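Local atomic coordinates of putative NAD(P)H-flavin oxidoreductase (Neisseria meningitidis serogroup A / serotype 4A, PDB entry 6WT2), a protein that probably reduces nitro compounds such as chloramphenicol with electrons from NADH or NADPH, using flavin mononucleotide as its bound cofactor. Residues 55-60 / 150-155; 66-71 / 179-184. All coordinates share one frame; numbering follows the deposited sequence.

Interaction 1: residues 55-60 / 150-155; sequences WQFVVV and YIALGN
Trp55 opens strand 55-59 with its indole lying over Ala152 of helix 138-162, whose CA is the nearest to the strand within segment 150-155. The CA atoms of the two residues are 8.7 Å apart, a gap bridged by the large ring on one side and a single methyl on the other. Ala152 CB stands over the six-membered ring, 4.3 Å from its centroid and 16° off the normal, which makes this a CH-pi contact. Ala152 CB is 4.2 Å from both Trp55 CE3 and Trp55 CZ3, offset toward that rim of the ring. The indole is brought here by a chi1 of 45°, which sets CG between the backbone N and the carbonyl carbon. Ser46 touches both Trp55 and Ala152 from the neighbouring loop.

Two residues on, Phe57 points to the same side of the strand. Its CZ reaches Ala152 CB at 4.2 Å, the methyl meeting this ring obliquely. Phe57 CZ also lies 3.7 Å above the indole plane, over the same face that receives the methyl, so Ala152 is held against two aromatic rings at once. Phe89 of the adjoining strand meets Phe57 with the ring planes steeply inclined, at about 70°, and in turn touches Leu153. The contact is wholly apolar and no hydrogen bond crosses it.

Beyond Phe57 the strand serves the sheet: Val58 pairs with Val88 of strand 85-92, while Phe57, Val58 and Val59 pair in parallel with a strand of the second subunit. On the helix, Tyr150 touches one bound flavin and Ile151 another. A central helix under a mixed sheet, completed by a strand from the partner chain, is characteristic of the dimeric nitroreductase fold.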
ATOM      1  N   TRP A  55      -3.555  -4.071  11.308  1.00 23.37           N
ATOM      2  CA  TRP A  55      -2.398  -4.881  10.989  1.00 20.29           C
ATOM      3  C   TRP A  55      -1.724  -5.399  12.252  1.00 19.17           C
ATOM      4  O   TRP A  55      -1.836  -4.807  13.330  1.00 20.61           O
ATOM      5  CB  TRP A  55      -1.381  -4.091  10.168  1.00 21.51           C
ATOM      6  CG  TRP A  55      -1.102  -2.674  10.671  1.00 20.59           C
ATOM      7  CD1 TRP A  55      -0.617  -2.299  11.896  1.00 30.07           C
ATOM      8  CD2 TRP A  55      -1.260  -1.474   9.921  1.00 21.47           C
ATOM      9  NE1 TRP A  55      -0.482  -0.926  11.951  1.00 25.02           N
ATOM     10  CE2 TRP A  55      -0.858  -0.403  10.743  1.00 22.13           C
ATOM     11  CE3 TRP A  55      -1.689  -1.201   8.616  1.00 20.42           C
ATOM     12  CZ2 TRP A  55      -0.894   0.919  10.312  1.00 23.02           C
ATOM     13  CZ3 TRP A  55      -1.733   0.112   8.193  1.00 18.36           C
ATOM     14  CH2 TRP A  55      -1.329   1.152   9.028  1.00 21.22           C
ATOM     15  N   GLN A  56      -1.041  -6.535  12.097  1.00 20.74           N
ATOM     16  CA  GLN A  56      -0.005  -6.993  13.012  1.00 24.99           C
ATOM     17  C   GLN A  56       1.231  -7.274  12.172  1.00 22.91           C
ATOM     18  O   GLN A  56       1.104  -7.676  11.016  1.00 20.70           O
ATOM     19  CB  GLN A  56      -0.413  -8.274  13.756  1.00 19.87           C
ATOM     20  CG  GLN A  56      -1.700  -8.177  14.517  1.00 21.61           C
ATOM     21  CD  GLN A  56      -1.515  -7.508  15.860  1.00 30.16           C
ATOM     22  OE1 GLN A  56      -1.606  -6.284  15.975  1.00 33.09           O
ATOM     23  NE2 GLN A  56      -1.243  -8.309  16.885  1.00 27.32           N
ATOM     24  N   PHE A  57       2.425  -7.062  12.744  1.00 23.80           N
ATOM     25  CA  PHE A  57       3.685  -7.369  12.060  1.00 21.63           C
ATOM     26  C   PHE A  57       4.316  -8.564  12.772  1.00 21.64           C
ATOM     27  O   PHE A  57       4.790  -8.430  13.903  1.00 25.78           O
ATOM     28  CB  PHE A  57       4.654  -6.182  12.066  1.00 21.76           C
ATOM     29  CG  PHE A  57       4.047  -4.876  11.620  1.00 28.10           C
ATOM     30  CD1 PHE A  57       3.130  -4.828  10.579  1.00 25.94           C
ATOM     31  CD2 PHE A  57       4.412  -3.688  12.245  1.00 25.21           C
ATOM     32  CE1 PHE A  57       2.567  -3.625  10.181  1.00 26.41           C
ATOM     33  CE2 PHE A  57       3.853  -2.473  11.843  1.00 27.71           C
ATOM     34  CZ  PHE A  57       2.925  -2.451  10.811  1.00 23.05           C
ATOM     35  N   VAL A  58       4.315  -9.727  12.122  1.00 20.55           N
ATOM     36  CA  VAL A  58       4.943 -10.924  12.679  1.00 20.43           C
ATOM     37  C   VAL A  58       6.397 -10.951  12.218  1.00 20.46           C
ATOM     38  O   VAL A  58       6.677 -11.142  11.034  1.00 20.93           O
ATOM     39  CB  VAL A  58       4.211 -12.203  12.255  1.00 23.16           C
ATOM     40  CG1 VAL A  58       4.853 -13.419  12.928  1.00 23.45           C
ATOM     41  CG2 VAL A  58       2.729 -12.099  12.571  1.00 20.98           C
ATOM     42  N   VAL A  59       7.318 -10.740  13.152  1.00 20.77           N
ATOM     43  CA  VAL A  59       8.747 -10.752  12.866  1.00 20.63           C
ATOM     44  C   VAL A  59       9.233 -12.181  13.068  1.00 22.89           C
ATOM     45  O   VAL A  59       9.216 -12.698  14.189  1.00 27.28           O
ATOM     46  CB  VAL A  59       9.506  -9.771  13.764  1.00 23.16           C
ATOM     47  CG1 VAL A  59      10.916  -9.568  13.249  1.00 22.58           C
ATOM     48  CG2 VAL A  59       8.770  -8.452  13.818  1.00 23.81           C
ATOM     49  N   VAL A  60       9.667 -12.813  11.989  1.00 21.24           N
ATOM     50  CA  VAL A  60       9.955 -14.239  11.982  1.00 21.70           C
ATOM     51  C   VAL A  60      11.473 -14.384  11.967  1.00 21.92           C
ATOM     52  O   VAL A  60      12.104 -14.530  10.916  1.00 22.24           O
ATOM     53  CB  VAL A  60       9.282 -14.939  10.802  1.00 24.78           C
ATOM     54  CG1 VAL A  60       9.541 -16.437  10.857  1.00 26.13           C
ATOM     55  CG2 VAL A  60       7.791 -14.645  10.824  1.00 25.70           C
ATOM     56  N   TYR A 150      -0.726  -2.843   2.859  1.00 18.53           N
ATOM     57  CA  TYR A 150       0.228  -2.585   1.789  1.00 18.92           C
ATOM     58  C   TYR A 150       0.765  -1.156   1.853  1.00 25.03           C
ATOM     59  O   TYR A 150       1.836  -0.882   1.292  1.00 22.93           O
ATOM     60  CB  TYR A 150      -0.412  -2.876   0.431  1.00 19.74           C
ATOM     61  CG  TYR A 150      -0.406  -4.344   0.014  1.00 20.14           C
ATOM     62  CD1 TYR A 150       0.264  -4.761  -1.139  1.00 21.81           C
ATOM     63  CD2 TYR A 150      -1.075  -5.302   0.758  1.00 19.97           C
ATOM     64  CE1 TYR A 150       0.262  -6.100  -1.533  1.00 22.16           C
ATOM     65  CE2 TYR A 150      -1.076  -6.642   0.373  1.00 20.60           C
ATOM     66  CZ  TYR A 150      -0.409  -7.032  -0.764  1.00 22.56           C
ATOM     67  OH  TYR A 150      -0.416  -8.356  -1.141  1.00 23.06           O
ATOM     68  N   ILE A 151       0.042  -0.243   2.514  1.00 19.26           N
ATOM     69  CA  ILE A 151       0.601   1.074   2.805  1.00 19.79           C
ATOM     70  C   ILE A 151       1.779   0.940   3.756  1.00 20.50           C
ATOM     71  O   ILE A 151       2.859   1.486   3.515  1.00 19.68           O
ATOM     72  CB  ILE A 151      -0.470   2.000   3.404  1.00 20.51           C
ATOM     73  CG1 ILE A 151      -1.693   2.079   2.496  1.00 21.10           C
ATOM     74  CG2 ILE A 151       0.128   3.371   3.695  1.00 21.55           C
ATOM     75  CD1 ILE A 151      -2.807   2.931   3.112  1.00 22.06           C
ATOM     76  N   ALA A 152       1.574   0.220   4.866  1.00 21.73           N
ATOM     77  CA  ALA A 152       2.658  -0.007   5.817  1.00 22.07           C
ATOM     78  C   ALA A 152       3.821  -0.723   5.156  1.00 22.95           C
ATOM     79  O   ALA A 152       4.983  -0.374   5.384  1.00 26.89           O
ATOM     80  CB  ALA A 152       2.152  -0.817   7.006  1.00 22.76           C
ATOM     81  N   LEU A 153       3.525  -1.739   4.341  1.00 18.69           N
ATOM     82  CA  LEU A 153       4.569  -2.423   3.583  1.00 18.47           C
ATOM     83  C   LEU A 153       5.388  -1.443   2.747  1.00 24.18           C
ATOM     84  O   LEU A 153       6.622  -1.411   2.840  1.00 22.39           O
ATOM     85  CB  LEU A 153       3.941  -3.493   2.694  1.00 18.71           C
ATOM     86  CG  LEU A 153       4.878  -4.122   1.655  1.00 24.65           C
ATOM     87  CD1 LEU A 153       5.762  -5.129   2.340  1.00 22.72           C
ATOM     88  CD2 LEU A 153       4.067  -4.758   0.538  1.00 23.41           C
ATOM     89  N   GLY A 154       4.713  -0.635   1.922  1.00 24.84           N
ATOM     90  CA  GLY A 154       5.421   0.332   1.090  1.00 19.69           C
ATOM     91  C   GLY A 154       6.301   1.277   1.892  1.00 20.75           C
ATOM     92  O   GLY A 154       7.453   1.529   1.525  1.00 21.27           O
ATOM     93  N   ASN A 155       5.779   1.787   3.012  1.00 24.52           N
ATOM     94  CA  ASN A 155       6.518   2.755   3.820  1.00 26.87           C
ATOM     95  C   ASN A 155       7.737   2.129   4.489  1.00 24.55           C
ATOM     96  O   ASN A 155       8.816   2.732   4.516  1.00 23.84           O
ATOM     97  CB  ASN A 155       5.599   3.367   4.871  1.00 23.59           C
ATOM     98  CG  ASN A 155       4.712   4.451   4.308  1.00 23.06           C
ATOM     99  OD1 ASN A 155       5.044   5.090   3.295  1.00 25.76           O
ATOM    100  ND2 ASN A 155       3.590   4.700   4.978  1.00 22.21           N
TER

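Interaction 2: residues 66-71 / 179-184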
ATOM      1  N   ARG A  66      11.282 -20.332   9.976  1.00 24.28           N
ATOM      2  CA  ARG A  66      11.682 -20.067   8.592  1.00 24.72           C
ATOM      3  C   ARG A  66      11.818 -21.362   7.800  1.00 25.14           C
ATOM      4  O   ARG A  66      11.372 -21.446   6.648  1.00 25.35           O
ATOM      5  CB  ARG A  66      12.993 -19.287   8.556  1.00 24.23           C
ATOM      6  CG  ARG A  66      12.869 -17.847   9.005  1.00 23.56           C
ATOM      7  CD  ARG A  66      14.164 -17.116   8.726  1.00 23.54           C
ATOM      8  NE  ARG A  66      14.152 -15.756   9.253  1.00 24.76           N
ATOM      9  CZ  ARG A  66      15.054 -14.839   8.929  1.00 24.76           C
ATOM     10  NH1 ARG A  66      16.012 -15.145   8.061  1.00 25.52           N
ATOM     11  NH2 ARG A  66      14.985 -13.621   9.449  1.00 26.40           N
ATOM     12  N   GLN A  67      12.433 -22.385   8.396  0.54 25.60           N
ATOM     13  CA  GLN A  67      12.567 -23.659   7.699  0.54 26.41           C
ATOM     14  C   GLN A  67      11.217 -24.332   7.499  0.54 26.66           C
ATOM     15  O   GLN A  67      11.019 -25.039   6.504  0.54 27.26           O
ATOM     16  CB  GLN A  67      13.515 -24.574   8.463  0.54 26.85           C
ATOM     17  CG  GLN A  67      14.942 -24.094   8.441  0.54 28.11           C
ATOM     18  CD  GLN A  67      15.606 -24.313   7.102  0.54 36.24           C
ATOM     19  OE1 GLN A  67      16.398 -23.490   6.653  0.54 41.51           O
ATOM     20  NE2 GLN A  67      15.296 -25.435   6.460  0.54 40.44           N
ATOM     21  N   ALA A  68      10.270 -24.103   8.417  1.00 26.29           N
ATOM     22  CA  ALA A  68       8.955 -24.723   8.295  1.00 26.57           C
ATOM     23  C   ALA A  68       8.150 -24.145   7.136  1.00 31.14           C
ATOM     24  O   ALA A  68       7.330 -24.855   6.543  1.00 26.91           O
ATOM     25  CB  ALA A  68       8.175 -24.563   9.597  1.00 26.26           C
ATOM     26  N   ILE A  69       8.356 -22.865   6.805  1.00 28.05           N
ATOM     27  CA  ILE A  69       7.586 -22.248   5.730  1.00 32.07           C
ATOM     28  C   ILE A  69       8.303 -22.324   4.392  1.00 31.65           C
ATOM     29  O   ILE A  69       7.667 -22.134   3.343  1.00 26.12           O
ATOM     30  CB  ILE A  69       7.235 -20.783   6.074  1.00 27.64           C
ATOM     31  CG1 ILE A  69       8.498 -19.941   6.265  1.00 24.39           C
ATOM     32  CG2 ILE A  69       6.338 -20.717   7.311  1.00 24.47           C
ATOM     33  CD1 ILE A  69       8.227 -18.507   6.649  1.00 23.73           C
ATOM     34  N   LYS A  70       9.591 -22.640   4.388  1.00 26.30           N
ATOM     35  CA  LYS A  70      10.343 -22.694   3.138  1.00 26.76           C
ATOM     36  C   LYS A  70       9.737 -23.601   2.067  1.00 28.61           C
ATOM     37  O   LYS A  70       9.695 -23.173   0.899  1.00 28.84           O
ATOM     38  CB  LYS A  70      11.788 -23.109   3.452  1.00 27.08           C
ATOM     39  CG  LYS A  70      12.657 -23.264   2.206  1.00 34.13           C
ATOM     40  CD  LYS A  70      14.038 -23.797   2.538  1.00 42.77           C
ATOM     41  CE  LYS A  70      14.793 -22.867   3.473  1.00 45.05           C
ATOM     42  NZ  LYS A  70      16.097 -23.482   3.888  1.00 55.40           N
ATOM     43  N   PRO A  71       9.254 -24.817   2.366  1.00 28.11           N
ATOM     44  CA  PRO A  71       8.763 -25.696   1.289  1.00 31.53           C
ATOM     45  C   PRO A  71       7.627 -25.118   0.461  1.00 33.03           C
ATOM     46  O   PRO A  71       7.448 -25.552  -0.684  1.00 35.60           O
ATOM     47  CB  PRO A  71       8.308 -26.955   2.041  1.00 30.13           C
ATOM     48  CG  PRO A  71       9.077 -26.937   3.300  1.00 31.40           C
ATOM     49  CD  PRO A  71       9.199 -25.501   3.675  1.00 28.96           C
ATOM     50  N   GLU A 179      -0.841 -19.552   6.900  0.52 26.09           N
ATOM     51  CA  GLU A 179      -1.705 -19.418   8.071  0.52 27.38           C
ATOM     52  C   GLU A 179      -1.655 -20.671   8.929  0.52 29.83           C
ATOM     53  O   GLU A 179      -1.585 -20.585  10.161  0.52 33.35           O
ATOM     54  CB  GLU A 179      -3.149 -19.120   7.654  0.52 30.90           C
ATOM     55  CG  GLU A 179      -4.166 -19.321   8.795  0.52 33.90           C
ATOM     56  CD  GLU A 179      -5.565 -18.804   8.470  0.52 35.97           C
ATOM     57  OE1 GLU A 179      -5.709 -17.602   8.158  0.52 34.48           O
ATOM     58  OE2 GLU A 179      -6.524 -19.604   8.533  0.52 35.04           O
ATOM     59  N   ARG A 180      -1.685 -21.847   8.299  1.00 26.51           N
ATOM     60  CA  ARG A 180      -1.658 -23.094   9.062  1.00 28.97           C
ATOM     61  C   ARG A 180      -0.402 -23.191   9.928  1.00 36.28           C
ATOM     62  O   ARG A 180      -0.480 -23.522  11.115  1.00 43.20           O
ATOM     63  CB  ARG A 180      -1.750 -24.290   8.114  1.00 30.80           C
ATOM     64  CG  ARG A 180      -1.359 -25.631   8.748  1.00 42.81           C
ATOM     65  CD  ARG A 180      -1.281 -26.737   7.703  1.00 55.79           C
ATOM     66  NE  ARG A 180       0.028 -26.798   7.044  1.00 66.43           N
ATOM     67  CZ  ARG A 180       0.245 -27.326   5.841  1.00 64.29           C
ATOM     68  NH1 ARG A 180      -0.763 -27.835   5.143  1.00 68.15           N
ATOM     69  NH2 ARG A 180       1.470 -27.336   5.329  1.00 59.43           N
ATOM     70  N   VAL A 181       0.762 -22.888   9.353  1.00 29.26           N
ATOM     71  CA  VAL A 181       2.019 -23.016  10.085  1.00 28.06           C
ATOM     72  C   VAL A 181       2.155 -21.919  11.141  1.00 27.52           C
ATOM     73  O   VAL A 181       2.470 -22.192  12.309  1.00 27.54           O
ATOM     74  CB  VAL A 181       3.211 -23.005   9.105  1.00 24.75           C
ATOM     75  CG1 VAL A 181       4.521 -22.846   9.877  1.00 26.07           C
ATOM     76  CG2 VAL A 181       3.236 -24.282   8.269  1.00 26.13           C
ATOM     77  N   LEU A 182       1.947 -20.659  10.752  1.00 24.60           N
ATOM     78  CA  LEU A 182       2.152 -19.571  11.704  1.00 22.05           C
ATOM     79  C   LEU A 182       1.125 -19.600  12.827  1.00 26.79           C
ATOM     80  O   LEU A 182       1.467 -19.361  13.994  1.00 26.35           O
ATOM     81  CB  LEU A 182       2.094 -18.222  10.990  1.00 23.03           C
ATOM     82  CG  LEU A 182       3.186 -17.935   9.966  1.00 22.72           C
ATOM     83  CD1 LEU A 182       3.045 -16.493   9.475  1.00 23.76           C
ATOM     84  CD2 LEU A 182       4.571 -18.169  10.548  1.00 25.76           C
ATOM     85  N   SER A 183      -0.141 -19.867  12.502  1.00 23.15           N
ATOM     86  CA  SER A 183      -1.173 -19.852  13.532  1.00 26.65           C
ATOM     87  C   SER A 183      -1.413 -21.221  14.155  1.00 33.69           C
ATOM     88  O   SER A 183      -1.606 -21.323  15.373  1.00 35.92           O
ATOM     89  CB  SER A 183      -2.492 -19.337  12.966  1.00 23.32           C
ATOM     90  OG  SER A 183      -3.510 -19.600  13.910  1.00 29.66           O
ATOM     91  N   GLY A 184      -1.442 -22.276  13.351  1.00 34.01           N
ATOM     92  CA  GLY A 184      -1.781 -23.572  13.897  1.00 31.31           C
ATOM     93  C   GLY A 184      -0.592 -24.247  14.548  1.00 36.90           C
ATOM     94  O   GLY A 184      -0.671 -24.687  15.694  1.00 43.17           O
TER
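Arg66 O, in segment 66-71, takes two weak backbone hydrogen bonds, one of them from Ile69, which packs against Val181 of helix 175-185. Ile69 N lies 3.3 Å from Arg66 O. Lys70 N approaches Arg66 O more closely, at 3.1 Å.

Across the contact the meeting is entirely between aliphatic groups. Val181 directs its side chain toward the opposite helix, with CG1 anti to the backbone N (chi1 168°), and this one methyl makes both of the close approaches. It comes 3.8 Å from Ile69 CG2, and 4.0 Å separates Val181 CG1 from Ala68 CB. The CG1 methyl therefore fits against two consecutive residues of the other helix, while the side chains of Ile69 and Val181 cross obliquely. Leu182 adds a looser approach, its CD2 being 4.5 Å from Ile69 CG2.

The two helices lie on the face of the central antiparallel sheet turned away from long helix 138-162: Ile69 rests on Leu86 and Leu182 on Val88, two residues apart and on the same side of strand 85-92, opposite to Phe89, which packs toward helix 138-162. Ile69 also touches Leu80 of helix 79-82, and Val181 touches Phe186, so hydrophobic groups from several elements meet around this pair of helices.

Helix 175-185 widens into a pi-type turn at 180-184, just where it meets its neighbour. Ser183 N still bonds to Glu179 O at 2.8 Å, and on the side of the helix remote from Ala68 and Ile69 the Ser183 hydroxyl is hydrogen-bonded to Phe189 O. At the edges the polar chains turn to other partners, Lys70 forming a salt bridge with Asp81 and Arg180 one with Asp177.

In the fold
Interactions 1 and 2 lie on opposite faces of the central sheet, their centres about 18 Å apart. Strand 55-59 and helix 63-69 are successive in the chain, and the segments of the two contacts alternate along it. They join directly where Arg66 NE makes a probable hydrogen bond of 2.9 Å to Val60 O, tying the start of segment 66-71 to the end of segment 55-60. A bound flavin lies nearer the first contact: the Trp55 side chain is about 7 Å from a flavin mononucleotide, the Ile69 side chain about 12 Å. Segment 150-155 also supplies Tyr150 and Ile151 to flavin pockets, whereas interaction 2 lies farther out, and no second-subunit residue touches its two segments.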